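Local atomic coordinates of chitinase (Paenibacillus sp. FPU-7, PDB entry 5GZT), a protein that probably hydrolyses the beta-1,4 linkages between N-acetylglucosamine units of chitin and chitodextrins, cutting at random within the chain. Residues V21-G27 and K41-L47; K30-I36 and T50-V56; D77-S81 and A99-K103; V88-I93 and L109-K114; I126-V132 and F146-G151. All coordinates share one frame; numbering follows the deposited sequence.

Interaction 1: residues V21-G27 and K41-L47. With NA (sodium ion), chain C; FMT (formic acid), chain K.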
# COMPACT_ATOMS: atom_id res chain seq x y z
N VAL B 21 52.37 -5.44 -56.58
CA VAL B 21 53.06 -4.50 -55.75
C VAL B 21 52.57 -4.66 -54.33
O VAL B 21 51.34 -4.67 -54.10
CB VAL B 21 52.72 -3.02 -56.11
CG1 VAL B 21 53.40 -2.05 -55.13
CG2 VAL B 21 53.14 -2.72 -57.53
N ARG B 22 53.49 -4.70 -53.37
CA ARG B 22 53.12 -4.55 -51.96
C ARG B 22 53.17 -3.05 -51.60
O ARG B 22 54.13 -2.37 -51.91
CB ARG B 22 54.02 -5.41 -51.08
CG ARG B 22 53.69 -5.42 -49.61
CD ARG B 22 54.52 -6.48 -48.90
NE ARG B 22 55.92 -6.02 -48.78
CZ ARG B 22 56.45 -5.40 -47.72
NH1 ARG B 22 55.73 -5.16 -46.61
NH2 ARG B 22 57.71 -5.02 -47.76
N ILE B 23 52.10 -2.54 -50.99
CA ILE B 23 52.03 -1.16 -50.57
C ILE B 23 51.83 -1.16 -49.09
O ILE B 23 50.89 -1.76 -48.61
CB ILE B 23 50.89 -0.35 -51.26
CG1 ILE B 23 51.07 -0.38 -52.77
CG2 ILE B 23 50.85 1.10 -50.74
CD1 ILE B 23 49.98 0.31 -53.58
N VAL B 24 52.70 -0.47 -48.36
CA VAL B 24 52.67 -0.50 -46.94
C VAL B 24 52.41 0.89 -46.42
O VAL B 24 52.79 1.86 -47.06
CB VAL B 24 53.99 -1.07 -46.35
CG1 VAL B 24 53.79 -1.40 -44.89
CG2 VAL B 24 54.42 -2.30 -47.11
N ALA B 25 51.74 0.97 -45.27
CA ALA B 25 51.45 2.20 -44.60
C ALA B 25 51.96 2.07 -43.16
O ALA B 25 51.48 1.16 -42.39
CB ALA B 25 49.94 2.46 -44.62
N LYS B 26 52.91 2.98 -42.81
CA LYS B 26 53.63 2.94 -41.53
C LYS B 26 53.44 4.19 -40.64
O LYS B 26 53.50 5.33 -41.09
CB LYS B 26 55.12 2.65 -41.77
CG LYS B 26 55.76 1.80 -40.68
CD LYS B 26 57.27 2.01 -40.57
CE LYS B 26 57.62 3.31 -39.84
NZ LYS B 26 59.08 3.48 -39.62
N GLY B 27 53.20 3.94 -39.36
CA GLY B 27 53.09 5.00 -38.38
C GLY B 27 51.90 5.92 -38.56
O GLY B 27 50.75 5.48 -38.51
N LYS B 41 49.13 -5.80 -52.83
CA LYS B 41 48.95 -6.19 -51.44
C LYS B 41 49.04 -4.95 -50.57
O LYS B 41 50.09 -4.32 -50.51
CB LYS B 41 49.98 -7.26 -51.07
CG LYS B 41 50.04 -7.65 -49.59
CD LYS B 41 50.74 -9.01 -49.48
CE LYS B 41 51.23 -9.33 -48.09
NZ LYS B 41 50.29 -8.98 -47.01
N LEU B 42 47.94 -4.58 -49.92
CA LEU B 42 47.94 -3.46 -48.98
C LEU B 42 48.27 -4.07 -47.66
O LEU B 42 47.75 -5.16 -47.30
CB LEU B 42 46.60 -2.73 -48.90
CG LEU B 42 46.02 -2.28 -50.25
CD1 LEU B 42 44.85 -1.31 -50.07
CD2 LEU B 42 47.04 -1.65 -51.20
N GLU B 43 49.17 -3.38 -46.96
CA GLU B 43 49.62 -3.76 -45.64
C GLU B 43 49.74 -2.54 -44.73
O GLU B 43 50.22 -1.49 -45.14
CB GLU B 43 50.96 -4.42 -45.81
CG GLU B 43 51.51 -5.11 -44.60
CD GLU B 43 52.42 -6.29 -44.99
OE1 GLU B 43 53.04 -6.26 -46.10
OE2 GLU B 43 52.48 -7.22 -44.14
N GLU B 44 49.29 -2.68 -43.50
CA GLU B 44 49.41 -1.65 -42.53
C GLU B 44 50.30 -2.20 -41.42
O GLU B 44 49.88 -3.10 -40.67
CB GLU B 44 48.05 -1.25 -41.96
CG GLU B 44 47.09 -0.55 -42.96
CD GLU B 44 45.84 0.02 -42.25
OE1 GLU B 44 45.37 -0.59 -41.23
OE2 GLU B 44 45.35 1.11 -42.67
N THR B 45 51.51 -1.63 -41.29
CA THR B 45 52.46 -2.04 -40.22
C THR B 45 52.90 -0.90 -39.28
O THR B 45 53.29 0.20 -39.75
CB THR B 45 53.73 -2.68 -40.78
OG1 THR B 45 53.44 -3.40 -41.98
CG2 THR B 45 54.34 -3.65 -39.74
N ASP B 46 52.85 -1.19 -37.96
CA ASP B 46 53.22 -0.24 -36.91
C ASP B 46 52.52 1.06 -37.26
O ASP B 46 53.16 2.03 -37.66
CB ASP B 46 54.77 -0.07 -36.83
CG ASP B 46 55.50 -1.32 -36.25
OD1 ASP B 46 55.08 -1.82 -35.16
OD2 ASP B 46 56.49 -1.77 -36.89
N LEU B 47 51.18 1.01 -37.18
CA LEU B 47 50.31 2.07 -37.67
C LEU B 47 49.68 2.73 -36.47
O LEU B 47 48.96 2.09 -35.69
CB LEU B 47 49.21 1.54 -38.60
CG LEU B 47 48.41 2.64 -39.34
CD1 LEU B 47 49.12 3.08 -40.62
CD2 LEU B 47 46.97 2.19 -39.63
NA NA C . 43.14 1.74 -41.81
C FMT K . 50.27 -10.90 -44.16
O1 FMT K . 50.21 -10.99 -45.40
O2 FMT K . 49.41 -10.16 -43.43
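Ile23 and Leu42 meet on the inner face of two parallel strands, 21-27 and 41-45, which are successive rungs of a parallel beta-helix (beta-solenoid). This is the tight side: Leu42 CD2 lies 4.1 Å from Ile23 CB, and further along Leu47 CD1 comes equally near Ala25 CB, while the Phe52 ring covers Ile23, Ala25 and Leu42. The backbones are stitched along the whole length, and Ile23 N reaches Lys41 O at 2.7 Å in a nearly straight bond (173°).

The other face is polar and looser. Arg22 holds CG anti to its own N (chi1 -176°) and then bends at chi3, which brings NH1 round to Glu43 OE1 for a salt bridge of 3.0 Å. The carboxylate meets the guanidinium edge, the two planes are 89° apart, and NH1 approaches OE1 from above the carboxylate plane. The other guanidinium nitrogens, NE and NH2, bond the backbone of a neighbouring protein chain. Lys41 joins the network only at long range, its NZ being held by a formic acid molecule. Back on the inner face, Glu44 OE2 binds the sodium ion at 2.5 Å.

Interaction 2: residues K30-I36 and T50-V56. With NA (sodium ion), chain C.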
# COMPACT_ATOMS: atom_id res chain seq x y z
N LYS B 30 48.47 7.84 -43.87
CA LYS B 30 47.15 8.38 -44.19
C LYS B 30 46.94 8.14 -45.69
O LYS B 30 47.68 8.68 -46.53
CB LYS B 30 47.19 9.90 -43.91
CG LYS B 30 46.23 10.47 -42.88
CD LYS B 30 44.83 10.64 -43.45
CE LYS B 30 43.94 9.47 -43.06
NZ LYS B 30 43.83 9.40 -41.57
N VAL B 31 45.96 7.31 -46.05
CA VAL B 31 45.76 7.00 -47.47
C VAL B 31 44.31 7.21 -47.80
O VAL B 31 43.42 6.93 -46.97
CB VAL B 31 46.20 5.57 -47.89
CG1 VAL B 31 46.47 5.51 -49.41
CG2 VAL B 31 47.44 5.13 -47.13
N GLY B 32 44.10 7.74 -49.01
CA GLY B 32 42.76 7.95 -49.53
C GLY B 32 42.21 6.63 -50.01
O GLY B 32 42.63 5.57 -49.52
N GLU B 33 41.27 6.71 -50.96
CA GLU B 33 40.63 5.55 -51.53
C GLU B 33 41.63 4.86 -52.45
O GLU B 33 42.14 5.49 -53.38
CB GLU B 33 39.34 5.95 -52.33
CG GLU B 33 38.70 4.82 -53.18
CD GLU B 33 37.40 5.21 -53.89
OE1 GLU B 33 36.62 5.94 -53.28
OE2 GLU B 33 37.15 4.77 -55.05
N VAL B 34 41.83 3.55 -52.23
CA VAL B 34 42.60 2.71 -53.17
C VAL B 34 41.72 2.04 -54.24
O VAL B 34 40.84 1.23 -53.91
CB VAL B 34 43.37 1.60 -52.39
CG1 VAL B 34 44.32 0.86 -53.33
CG2 VAL B 34 44.07 2.14 -51.15
N ILE B 35 41.98 2.31 -55.51
CA ILE B 35 41.20 1.76 -56.60
C ILE B 35 42.09 0.76 -57.24
O ILE B 35 43.16 1.13 -57.74
CB ILE B 35 40.82 2.84 -57.69
CG1 ILE B 35 39.80 3.84 -57.18
CG2 ILE B 35 40.27 2.18 -58.94
CD1 ILE B 35 40.43 4.94 -56.36
N ILE B 36 41.62 -0.47 -57.31
CA ILE B 36 42.42 -1.60 -57.76
C ILE B 36 42.02 -2.06 -59.14
O ILE B 36 40.91 -2.59 -59.37
CB ILE B 36 42.40 -2.78 -56.74
CG1 ILE B 36 42.89 -2.26 -55.38
CG2 ILE B 36 43.25 -3.92 -57.25
CD1 ILE B 36 43.05 -3.30 -54.30
N THR B 50 45.57 6.40 -39.43
CA THR B 50 44.41 5.64 -39.90
C THR B 50 44.74 4.82 -41.15
O THR B 50 44.09 3.84 -41.41
CB THR B 50 43.19 6.54 -40.15
OG1 THR B 50 43.47 7.37 -41.28
CG2 THR B 50 42.81 7.37 -38.90
N GLY B 51 45.73 5.23 -41.93
CA GLY B 51 46.22 4.46 -43.06
C GLY B 51 45.25 4.34 -44.22
O GLY B 51 44.83 5.37 -44.78
N PHE B 52 44.92 3.09 -44.62
CA PHE B 52 43.95 2.84 -45.68
C PHE B 52 42.55 2.91 -45.13
O PHE B 52 42.32 2.65 -43.94
CB PHE B 52 44.12 1.50 -46.35
CG PHE B 52 45.45 1.28 -46.92
CD1 PHE B 52 45.78 1.79 -48.16
CD2 PHE B 52 46.38 0.52 -46.22
CE1 PHE B 52 47.03 1.56 -48.72
CE2 PHE B 52 47.65 0.27 -46.75
CZ PHE B 52 47.98 0.78 -48.01
N GLU B 53 41.60 3.24 -46.01
CA GLU B 53 40.18 3.17 -45.61
C GLU B 53 39.30 2.46 -46.64
O GLU B 53 38.99 1.28 -46.45
CB GLU B 53 39.67 4.56 -45.20
CG GLU B 53 40.19 4.94 -43.81
CD GLU B 53 39.62 6.21 -43.27
OE1 GLU B 53 39.70 7.20 -43.99
OE2 GLU B 53 39.15 6.21 -42.13
N LYS B 54 38.93 3.15 -47.70
CA LYS B 54 38.11 2.59 -48.73
C LYS B 54 38.99 1.92 -49.81
O LYS B 54 40.05 2.44 -50.24
CB LYS B 54 37.14 3.66 -49.31
CG LYS B 54 36.20 3.16 -50.43
CD LYS B 54 35.02 4.10 -50.77
CE LYS B 54 34.49 3.93 -52.22
NZ LYS B 54 33.77 2.67 -52.51
N VAL B 55 38.52 0.76 -50.26
CA VAL B 55 39.17 0.01 -51.30
C VAL B 55 38.10 -0.51 -52.25
O VAL B 55 37.07 -1.03 -51.77
CB VAL B 55 39.93 -1.21 -50.69
CG1 VAL B 55 40.64 -1.97 -51.77
CG2 VAL B 55 40.89 -0.78 -49.59
N VAL B 56 38.37 -0.44 -53.55
CA VAL B 56 37.43 -0.88 -54.57
C VAL B 56 38.22 -1.65 -55.56
O VAL B 56 39.22 -1.11 -56.04
CB VAL B 56 36.78 0.31 -55.40
CG1 VAL B 56 35.70 -0.23 -56.34
CG2 VAL B 56 36.23 1.42 -54.52
NA NA C . 43.14 1.74 -41.81
O HOH W 1 40.94 7.38 -46.39
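Val34 and Val55 pair in parallel, the two segments running 14° apart end to end, with Val34 N bonded to Lys54 O at 2.9 Å, Val56 N to Val34 O, and Ile36 N to Val56 O. Nearer the start, Val31 N takes Gly51 O at 2.6 Å, approaching from above the carbonyl plane. Inside, the Phe52 ring is covered on one face by Val31 CG2, a CH-pi contact of 4.2 Å to the ring centroid, while Val34 CG2 comes obliquely to within 3.5 Å of Phe52 CD1. Deeper along the strands, Ile36 CD1 meets Val55 CG1 at 3.7 Å. These residues fill the interior between adjacent coils of the beta-solenoid, where Leu42 of another sheet closes over Val34, Phe52 and Val55.

On the outside Glu33 stretches alongside Lys54, its CG anti to the backbone N (chi1 170°), and lays OE1 3.1 Å from Lys54 CE and OE2 against Val56 CG2; the ammonium stays beyond salt-bridge range. Shortening Glu33 to an alanine is likely to leave the Lys54 methylenes and Val56 CG2 uncovered. A water donates to both Val31 O and Glu53 OE1. Phe52 O binds the sodium ion at 2.5 Å, with Thr50 O and Ser72 O as further carbonyl ligands.

Interaction 3: residues D77-S81 and A99-K103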
# COMPACT_ATOMS: atom_id res chain seq x y z
N ASP B 77 34.97 -3.04 -51.56
CA ASP B 77 34.04 -3.28 -52.60
C ASP B 77 34.61 -4.09 -53.72
O ASP B 77 35.54 -3.60 -54.39
CB ASP B 77 33.69 -1.90 -53.18
CG ASP B 77 32.30 -1.59 -53.05
OD1 ASP B 77 31.84 -1.31 -51.91
OD2 ASP B 77 31.71 -1.69 -54.13
N VAL B 78 34.02 -5.25 -54.02
CA VAL B 78 34.50 -6.10 -55.09
C VAL B 78 33.47 -5.91 -56.20
O VAL B 78 32.35 -6.42 -56.12
CB VAL B 78 34.57 -7.56 -54.65
CG1 VAL B 78 35.13 -8.43 -55.72
CG2 VAL B 78 35.30 -7.69 -53.33
N ALA B 79 33.90 -5.22 -57.27
CA ALA B 79 33.02 -4.76 -58.34
C ALA B 79 33.74 -5.02 -59.66
O ALA B 79 34.10 -4.08 -60.40
CB ALA B 79 32.76 -3.27 -58.13
N ALA B 80 34.05 -6.29 -59.92
CA ALA B 80 34.97 -6.63 -60.99
C ALA B 80 34.50 -7.92 -61.59
O ALA B 80 34.34 -8.92 -60.88
CB ALA B 80 36.41 -6.71 -60.44
N SER B 81 34.18 -7.88 -62.89
CA SER B 81 33.63 -9.06 -63.62
C SER B 81 34.64 -10.17 -63.92
O SER B 81 34.24 -11.32 -64.24
CB SER B 81 32.92 -8.62 -64.93
OG SER B 81 33.85 -8.07 -65.86
N ALA B 99 29.69 -7.18 -55.47
CA ALA B 99 28.71 -6.64 -56.41
C ALA B 99 28.20 -7.68 -57.34
O ALA B 99 28.87 -8.70 -57.60
CB ALA B 99 29.35 -5.50 -57.24
N ALA B 100 27.04 -7.37 -57.94
CA ALA B 100 26.32 -8.23 -58.86
C ALA B 100 27.14 -8.54 -60.08
O ALA B 100 26.92 -9.58 -60.77
CB ALA B 100 24.98 -7.56 -59.30
N SER B 101 28.03 -7.62 -60.43
CA SER B 101 28.94 -7.88 -61.54
C SER B 101 30.04 -8.95 -61.29
O SER B 101 30.67 -9.41 -62.27
CB SER B 101 29.60 -6.59 -61.96
OG SER B 101 28.71 -5.85 -62.77
N SER B 102 30.30 -9.34 -60.04
CA SER B 102 31.57 -10.06 -59.72
C SER B 102 31.38 -11.54 -59.81
O SER B 102 31.38 -12.27 -58.80
CB SER B 102 32.08 -9.67 -58.37
OG SER B 102 32.36 -8.30 -58.33
N LYS B 103 31.18 -11.97 -61.03
CA LYS B 103 30.81 -13.35 -61.32
C LYS B 103 31.86 -14.32 -60.75
O LYS B 103 33.05 -14.10 -60.90
CB LYS B 103 30.72 -13.55 -62.84
CG LYS B 103 30.27 -14.94 -63.26
CD LYS B 103 28.78 -15.17 -63.05
CE LYS B 103 28.40 -16.65 -63.27
NZ LYS B 103 28.59 -17.14 -64.66
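Val78 O is approached by two donors from the other segment. Ala99 N makes the firm bond, 2.8 Å long, nearly straight at 169° and aimed close to the line of the carbonyl. Ser102 OG is the second, 2.9 Å from Val78 O, but that bond is weak, and the hydroxyl proton could turn to a second acceptor. The same hydroxyl oxygen accepts from Ala80 N at 3.1 Å, so a single serine side chain spans the backbone on both flanks of Ala79. Its chi1 of -61° turns OG beside its own backbone N and across to the 77-81 segment; from there it also brushes Val78 CG1.

Both segments are corners of a beta-solenoid: the chain leaves strand 72-78 at one level, and one coil later it leaves strand 92-98 and bends again before strand 106-109. The later corner is a type I turn from Ala99 to Ser102, closed by Ser102 N on Ala99 O, and Ser102 then forms the centre of an inverse gamma turn.

The remaining contacts are light. Ala99 CB points toward the 77-81 segment and meets Ala79 CB at 4.2 Å. Two CA-H...O contacts run in opposite senses, Ser102 CA to Ala80 O at 3.2 Å and Ser81 CA to Ser101 O at 3.3 Å. Pro84 packs on both Val78 and Ser102, which are buried, whereas Ser81 sits at the exposed end and turns OG to Asp59 OD1.

Interaction 4: residues V88-I93 and L109-K114. With FMT (formic acid), chain K.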
# COMPACT_ATOMS: atom_id res chain seq x y z
N VAL B 88 41.95 -11.64 -47.81
CA VAL B 88 42.11 -10.79 -46.68
C VAL B 88 42.91 -11.63 -45.69
O VAL B 88 42.43 -12.63 -45.14
CB VAL B 88 40.78 -10.35 -46.10
CG1 VAL B 88 41.03 -9.26 -45.04
CG2 VAL B 88 39.83 -9.88 -47.23
N ASN B 89 44.11 -11.17 -45.44
CA ASN B 89 45.12 -11.93 -44.68
C ASN B 89 45.18 -11.58 -43.23
O ASN B 89 45.62 -12.43 -42.43
CB ASN B 89 46.48 -11.70 -45.31
CG ASN B 89 46.71 -12.56 -46.51
OD1 ASN B 89 45.80 -13.20 -47.05
ND2 ASN B 89 47.95 -12.63 -46.91
N SER B 90 44.83 -10.33 -42.88
CA SER B 90 44.74 -9.96 -41.47
C SER B 90 43.93 -8.68 -41.29
O SER B 90 43.88 -7.84 -42.17
CB SER B 90 46.13 -9.78 -40.81
OG SER B 90 46.68 -8.58 -41.17
N GLY B 91 43.38 -8.53 -40.09
CA GLY B 91 42.81 -7.25 -39.69
C GLY B 91 41.29 -7.30 -39.82
O GLY B 91 40.68 -8.34 -39.55
N THR B 92 40.72 -6.15 -40.20
CA THR B 92 39.28 -5.90 -40.05
C THR B 92 38.75 -5.14 -41.28
O THR B 92 39.47 -4.43 -41.94
CB THR B 92 38.96 -5.05 -38.82
OG1 THR B 92 39.74 -3.84 -38.89
CG2 THR B 92 39.18 -5.83 -37.53
N ILE B 93 37.48 -5.38 -41.60
CA ILE B 93 36.77 -4.68 -42.68
C ILE B 93 35.40 -4.38 -42.12
O ILE B 93 34.70 -5.28 -41.62
CB ILE B 93 36.64 -5.46 -43.99
CG1 ILE B 93 37.98 -5.71 -44.68
CG2 ILE B 93 35.81 -4.66 -44.97
CD1 ILE B 93 37.93 -6.80 -45.76
N LEU B 109 39.07 -15.42 -46.26
CA LEU B 109 39.25 -14.69 -45.04
C LEU B 109 40.12 -15.53 -44.15
O LEU B 109 39.67 -16.58 -43.66
CB LEU B 109 37.91 -14.42 -44.32
CG LEU B 109 36.83 -13.65 -45.12
CD1 LEU B 109 35.66 -13.35 -44.21
CD2 LEU B 109 37.37 -12.33 -45.69
N ALA B 110 41.32 -15.02 -43.87
CA ALA B 110 42.32 -15.73 -43.04
C ALA B 110 41.80 -15.77 -41.60
O ALA B 110 40.93 -14.98 -41.24
CB ALA B 110 43.72 -15.04 -43.14
N SER B 111 42.31 -16.71 -40.79
CA SER B 111 41.78 -16.95 -39.46
C SER B 111 41.73 -15.78 -38.55
O SER B 111 40.83 -15.71 -37.70
CB SER B 111 42.61 -18.01 -38.69
OG SER B 111 43.91 -17.54 -38.42
N GLY B 112 42.66 -14.86 -38.58
CA GLY B 112 42.32 -13.77 -37.56
C GLY B 112 41.38 -12.59 -38.02
O GLY B 112 41.14 -11.60 -37.28
N VAL B 113 40.91 -12.67 -39.26
CA VAL B 113 40.23 -11.56 -39.89
C VAL B 113 38.83 -11.44 -39.36
O VAL B 113 38.28 -12.44 -39.01
CB VAL B 113 40.25 -11.70 -41.44
CG1 VAL B 113 39.36 -10.69 -42.12
CG2 VAL B 113 41.68 -11.55 -41.92
N LYS B 114 38.33 -10.21 -39.18
CA LYS B 114 36.92 -9.98 -38.83
C LYS B 114 36.26 -8.97 -39.82
O LYS B 114 36.70 -7.77 -39.91
CB LYS B 114 36.81 -9.50 -37.39
CG LYS B 114 37.36 -10.51 -36.38
CD LYS B 114 37.11 -10.02 -34.95
CE LYS B 114 38.15 -8.99 -34.54
NZ LYS B 114 37.50 -7.84 -33.86
C FMT K . 50.27 -10.90 -44.16
O1 FMT K . 50.21 -10.99 -45.40
O2 FMT K . 49.41 -10.16 -43.43
O HOH W 2 44.89 -13.36 -39.87
O HOH W 3 43.67 -10.12 -37.89
O HOH W 4 40.98 -8.66 -36.77
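Val88 meets two side chains in two different ways. Leu109 lies beside it, pointing the same way, with CD2 3.8 Å from Val88 CG2. Val113 instead crosses it at about a right angle, CG1 against CG1 at 3.7 Å. With its CG1 anti to the backbone N (chi1 170°), Val113 swings CG2 under the bend of the opposite segment, where it presses on Ser90 CA at 3.5 Å, tighter than usual for two carbons.

The backbones join on each side of this bend: Ala110 N bonds Val88 O at 2.9 Å, and further on Lys114 N bonds Gly91 O and Ile93 N bonds Lys114 O. Between the two places the register slips by one residue, taken up by the type I turn from Ala110 to Val113. Water fills in there; one molecule accepts from Gly112 N and donates to Asn89 O. At the outer rim Asn89 ND2 gives a straight bond of 3.2 Å to O1 of a formic acid molecule.

This is a corner of a parallel beta-helix, where each segment passes from one sheet to the next. Strand 85-89 lies between strands 67-70 and 106-109, and strand 92-98 between 72-78 and 114-120, with Thr92 OG1 bonded to Ser72 OG.

Interaction 5: residues I126-V132 and F146-G151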
# COMPACT_ATOMS: atom_id res chain seq x y z
N ILE B 126 33.00 -18.04 -49.91
CA ILE B 126 33.75 -17.42 -48.84
C ILE B 126 34.49 -18.58 -48.15
O ILE B 126 33.87 -19.57 -47.67
CB ILE B 126 32.92 -16.67 -47.79
CG1 ILE B 126 32.13 -15.48 -48.45
CG2 ILE B 126 33.81 -16.11 -46.64
CD1 ILE B 126 30.77 -15.89 -48.99
N LYS B 127 35.80 -18.42 -48.10
CA LYS B 127 36.72 -19.47 -47.66
C LYS B 127 37.50 -18.97 -46.47
O LYS B 127 37.76 -17.75 -46.34
CB LYS B 127 37.75 -19.74 -48.78
CG LYS B 127 37.09 -20.26 -50.06
CD LYS B 127 38.06 -20.68 -51.17
CE LYS B 127 37.18 -21.23 -52.35
NZ LYS B 127 37.91 -21.56 -53.61
N GLY B 128 37.97 -19.94 -45.72
CA GLY B 128 38.92 -19.72 -44.66
C GLY B 128 38.18 -19.66 -43.35
O GLY B 128 36.97 -19.73 -43.33
N GLN B 129 38.97 -19.43 -42.28
CA GLN B 129 38.54 -19.51 -40.90
C GLN B 129 38.28 -18.14 -40.31
O GLN B 129 37.79 -18.05 -39.17
CB GLN B 129 39.64 -20.33 -40.06
CG GLN B 129 39.63 -21.79 -40.46
CD GLN B 129 38.32 -22.53 -40.20
OE1 GLN B 129 37.65 -23.13 -41.12
NE2 GLN B 129 37.92 -22.51 -38.94
N GLY B 130 38.59 -17.09 -41.08
CA GLY B 130 38.12 -15.75 -40.79
C GLY B 130 36.61 -15.60 -40.46
O GLY B 130 35.82 -16.51 -40.73
N SER B 131 36.27 -14.51 -39.79
CA SER B 131 34.94 -14.35 -39.19
C SER B 131 34.15 -13.20 -39.91
O SER B 131 34.73 -12.20 -40.33
CB SER B 131 35.02 -14.04 -37.69
OG SER B 131 35.57 -15.18 -37.08
N VAL B 132 32.85 -13.43 -40.01
CA VAL B 132 31.88 -12.47 -40.59
C VAL B 132 30.82 -12.27 -39.49
O VAL B 132 30.20 -13.23 -39.06
CB VAL B 132 31.21 -13.03 -41.82
CG1 VAL B 132 30.07 -12.08 -42.28
CG2 VAL B 132 32.19 -13.17 -42.97
N PHE B 146 29.93 -20.53 -47.23
CA PHE B 146 30.90 -20.11 -46.22
C PHE B 146 31.59 -21.36 -45.65
O PHE B 146 30.92 -22.28 -45.25
CB PHE B 146 30.20 -19.47 -45.11
CG PHE B 146 29.60 -18.18 -45.46
CD1 PHE B 146 28.30 -18.14 -46.00
CD2 PHE B 146 30.27 -16.99 -45.17
CE1 PHE B 146 27.71 -16.90 -46.27
CE2 PHE B 146 29.67 -15.79 -45.47
CZ PHE B 146 28.39 -15.76 -45.98
N GLU B 147 32.91 -21.38 -45.66
CA GLU B 147 33.63 -22.52 -44.98
C GLU B 147 33.42 -22.40 -43.48
O GLU B 147 33.21 -23.39 -42.85
CB GLU B 147 35.11 -22.57 -45.31
CG GLU B 147 35.37 -23.09 -46.71
CD GLU B 147 36.84 -23.14 -47.06
OE1 GLU B 147 37.70 -22.66 -46.27
OE2 GLU B 147 37.15 -23.64 -48.16
N SER B 148 33.40 -21.19 -42.94
CA SER B 148 32.97 -21.03 -41.57
C SER B 148 31.78 -20.07 -41.48
O SER B 148 31.80 -18.96 -42.04
CB SER B 148 34.14 -20.67 -40.63
OG SER B 148 34.66 -19.39 -40.84
N ALA B 149 30.75 -20.54 -40.79
CA ALA B 149 29.48 -19.86 -40.70
C ALA B 149 29.63 -18.44 -40.22
O ALA B 149 30.40 -18.20 -39.32
CB ALA B 149 28.51 -20.62 -39.81
N PRO B 150 28.91 -17.48 -40.87
CA PRO B 150 28.81 -16.12 -40.34
C PRO B 150 28.11 -16.11 -39.00
O PRO B 150 27.34 -17.01 -38.77
CB PRO B 150 27.91 -15.36 -41.35
CG PRO B 150 27.30 -16.41 -42.18
CD PRO B 150 28.08 -17.69 -42.08
N GLY B 151 28.33 -15.09 -38.18
CA GLY B 151 27.69 -15.02 -36.84
C GLY B 151 26.19 -14.86 -36.92
O GLY B 151 25.47 -15.53 -36.20
O HOH W 5 34.51 -19.03 -44.51
O HOH W 6 34.97 -24.42 -40.88
O HOH W 7 38.47 -23.42 -43.79
O HOH W 8 33.91 -16.81 -42.97
O HOH W 9 34.65 -17.89 -38.63
O HOH W 10 32.02 -16.20 -39.11
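Ile126 and Phe146 lie side by side, pointing the same way, and form the main ring contact. Ile126 CD1 sits over one face of the ring, 3.9 Å from its centroid in a CH-pi contact, and Pro150 CD covers the opposite face, so the ring is clamped between them. Val132 CG2 comes to the ring edge, 4.4 Å from Phe146 CE2, and Val132 CG1 packs along Pro150 CB. Were Ile126 replaced by an alanine, one face of the Phe146 ring is likely to lose much of its cover and the ring to rock more freely.

Backbone bonds hold the two ends: Glu147 N to Ile126 O at 2.9 Å, and Gly151 N to Val132 O at 2.8 Å. Between them both segments round a corner of the beta-solenoid, one coil on the other, and Leu109 and Leu118 of earlier coils continue the interior beneath Ile126 and Val132.

At the corner a side chain bonds to backbone. Glu147 folds over the bend, its CG beside its own N (chi1 -75°), and OE1 accepts from Gly128 N at 2.8 Å, the donor lying above the carboxylate plane. The Ser148 side chain is modelled in two positions, so its weak contact with Gly128 O is doubtful.

Water supplies the rest. One molecule donates to both Gln129 OE1 and Glu147 OE1, and a second links Gln129 OE1 to Glu147 O. Another accepts from Val132 N and lies 2.6 Å from Ala149 O.

In the fold
All five contacts join neighbouring coils of one beta-solenoid, which lies at one end of the molecule, their centres about 62 to 73 Å from the centre of the chain. Interactions 1 and 2, centres about 11 Å apart, share the sodium ion, and Glu44 OE2 lies 2.8 Å from Phe52 N, a probable hydrogen bond. Interaction 2 passes on to interaction 3 through Val55 O and Asp77 N, 2.9 Å apart. Interactions 4 and 5, centres about 10 Å apart, are stacked directly, Leu109 N being 2.7 Å from Lys127 O. Interactions 1 and 4 do not touch but both bond the same formic acid molecule.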